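Local coordinates for protein citrate synthase (Metallosphaera sedula, PDB 6ABW) that probably condenses acetyl-CoA with oxaloacetate to form citrate and free CoA in the tricarboxylic acid cycle, at residues E179-A184 / K288-R293. Sequence-based numbering, arbitrary orientation.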
loop_
_atom_site.group_PDB
_atom_site.type_symbol
_atom_site.label_atom_id
_atom_site.label_comp_id
_atom_site.label_asym_id
_atom_site.label_seq_id
_atom_site.Cartn_x
_atom_site.Cartn_y
_atom_site.Cartn_z
ATOM N N GLU A 179 17.371 14.812 29.326
ATOM C CA GLU A 179 17.052 15.893 28.413
ATOM C C GLU A 179 17.829 15.797 27.104
ATOM O O GLU A 179 17.312 16.190 26.063
ATOM C CB GLU A 179 17.276 17.303 29.015
ATOM C CG GLU A 179 16.047 17.723 29.788
ATOM C CD GLU A 179 14.804 17.872 28.895
ATOM O OE1 GLU A 179 13.888 17.006 28.930
ATOM O OE2 GLU A 179 14.751 18.856 28.124
ATOM N N GLU A 180 19.069 15.314 27.184
ATOM C CA GLU A 180 19.910 15.226 25.978
ATOM C C GLU A 180 19.333 14.133 25.011
ATOM O O GLU A 180 19.296 14.363 23.794
ATOM C CB GLU A 180 21.332 14.923 26.350
ATOM C CG GLU A 180 22.036 16.091 27.079
ATOM C CD GLU A 180 21.714 16.214 28.598
ATOM O OE1 GLU A 180 21.117 15.278 29.258
ATOM O OE2 GLU A 180 22.072 17.289 29.148
ATOM N N GLU A 181 18.832 13.068 25.595
ATOM C CA GLU A 181 18.200 11.981 24.837
ATOM C C GLU A 181 16.916 12.480 24.179
ATOM O O GLU A 181 16.667 12.201 22.988
ATOM C CB GLU A 181 17.951 10.754 25.673
ATOM C CG GLU A 181 19.165 9.981 26.100
ATOM C CD GLU A 181 18.798 8.835 27.087
ATOM O OE1 GLU A 181 18.087 9.003 28.091
ATOM O OE2 GLU A 181 19.132 7.698 26.802
ATOM N N VAL A 182 16.099 13.238 24.907
ATOM C CA VAL A 182 14.938 13.800 24.372
ATOM C C VAL A 182 15.245 14.712 23.208
ATOM O O VAL A 182 14.574 14.646 22.176
ATOM C CB VAL A 182 14.073 14.563 25.408
ATOM C CG1 VAL A 182 12.932 15.267 24.752
ATOM C CG2 VAL A 182 13.625 13.561 26.453
ATOM N N LYS A 183 16.229 15.573 23.379
ATOM C CA LYS A 183 16.503 16.549 22.365
ATOM C C LYS A 183 17.000 15.806 21.057
ATOM O O LYS A 183 16.716 16.248 19.894
ATOM C CB LYS A 183 17.527 17.547 22.884
ATOM C CG LYS A 183 17.977 18.545 21.827
ATOM C CD LYS A 183 16.925 19.558 21.381
ATOM C CE LYS A 183 17.450 20.626 20.394
ATOM N NZ LYS A 183 16.311 21.449 19.924
ATOM N N ALA A 184 17.766 14.772 21.228
ATOM C CA ALA A 184 18.324 14.003 20.058
ATOM C C ALA A 184 17.171 13.353 19.291
ATOM O O ALA A 184 17.156 13.300 18.087
ATOM C CB ALA A 184 19.325 12.952 20.523
ATOM N N LYS A 288 27.213 12.804 19.105
ATOM C CA LYS A 288 28.360 13.071 19.983
ATOM C C LYS A 288 27.965 13.152 21.460
ATOM O O LYS A 288 28.381 12.377 22.286
ATOM C CB LYS A 288 29.012 14.378 19.547
ATOM C CG LYS A 288 30.195 14.734 20.443
ATOM C CD LYS A 288 31.297 15.437 19.685
ATOM C CE LYS A 288 32.529 15.455 20.588
ATOM N NZ LYS A 288 33.609 16.175 19.879
ATOM N N VAL A 289 27.026 14.001 21.755
ATOM C CA VAL A 289 26.496 14.114 23.107
ATOM C C VAL A 289 26.030 12.813 23.781
ATOM O O VAL A 289 26.535 12.371 24.831
ATOM C CB VAL A 289 25.280 15.077 23.058
ATOM C CG1 VAL A 289 24.822 15.409 24.479
ATOM C CG2 VAL A 289 25.596 16.316 22.213
ATOM N N ILE A 290 25.051 12.157 23.164
ATOM C CA ILE A 290 24.448 11.015 23.809
ATOM C C ILE A 290 25.260 9.728 23.685
ATOM O O ILE A 290 25.045 8.788 24.456
ATOM C CB ILE A 290 22.985 10.773 23.314
ATOM C CG1 ILE A 290 22.945 10.550 21.806
ATOM C CG2 ILE A 290 22.115 11.966 23.674
ATOM C CD1 ILE A 290 21.615 10.042 21.338
ATOM N N SER A 291 26.190 9.661 22.719
ATOM C CA SER A 291 27.009 8.449 22.574
ATOM C C SER A 291 28.021 8.247 23.677
ATOM O O SER A 291 28.406 7.097 23.954
ATOM C CB SER A 291 27.747 8.465 21.253
ATOM O OG SER A 291 26.751 8.256 20.241
ATOM N N GLU A 292 28.460 9.354 24.256
ATOM C CA GLU A 292 29.592 9.329 25.192
ATOM C C GLU A 292 29.224 8.596 26.467
ATOM O O GLU A 292 30.045 7.888 27.020
ATOM C CB GLU A 292 30.108 10.751 25.483
ATOM C CG GLU A 292 30.669 11.541 24.268
ATOM C CD GLU A 292 31.369 10.716 23.148
ATOM O OE1 GLU A 292 32.545 10.335 23.339
ATOM O OE2 GLU A 292 30.788 10.471 22.050
ATOM N N ARG A 293 27.964 8.709 26.866
ATOM C CA ARG A 293 27.468 8.098 28.094
ATOM C C ARG A 293 27.198 6.569 28.073
ATOM O O ARG A 293 26.675 6.033 29.054
ATOM C CB ARG A 293 26.161 8.795 28.512
ATOM C CG ARG A 293 26.215 10.310 28.728
ATOM C CD ARG A 293 25.311 10.706 29.899
ATOM N NE ARG A 293 24.530 11.938 29.726
ATOM C CZ ARG A 293 23.345 12.061 29.102
ATOM N NH1 ARG A 293 22.729 11.037 28.490
ATOM N NH2 ARG A 293 22.770 13.254 29.076
#
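The guanidinium of Arg293 meets Glu180 at its edge: the carboxylate carbon CD lies in the guanidinium plane, and CG of Glu181 stands near that plane at the NH1 side. The two charged groups are turned almost perpendicular, 82° between planes, and a single oxygen makes the salt bridge, Glu180 OE1 to Arg293 NH2 at 2.6 Å; the arginine side chain is poorly ordered, so this short distance is only approximate. This is a helix-helix contact of the mainly helical citrate synthase fold, between the N-terminal turns of helix 179-191 and the C-terminal end of helix 278-292, far from the acetyl-CoA pocket; the segments 179-184 and 288-292 cross at 134° between their N-to-C directions. A bend at chi2 turns Glu180 CD back from an extended course, and CG also touches Val289 CG1 at 3.9 Å. An alanine in place of Glu180 would probably leave Arg293 NH2 without this carboxylate, and Val289 CG1 without its contact to CG. Arg293 NH1 adds a weak hydrogen bond to Thr178 OG1. Glu181 turns its own carboxylate to Arg175 and the backbone N of Thr178 instead. Deeper in, buried Ile290 sets CG2 3.7 Å from the backbone O of Glu180, and also leans on Ala334 of helix 325-335. Its CG1 lies between backbone N and carbonyl carbon (chi1 59°), and the terminal CD1 of Ile290 meets Ala184 CB at 3.8 Å.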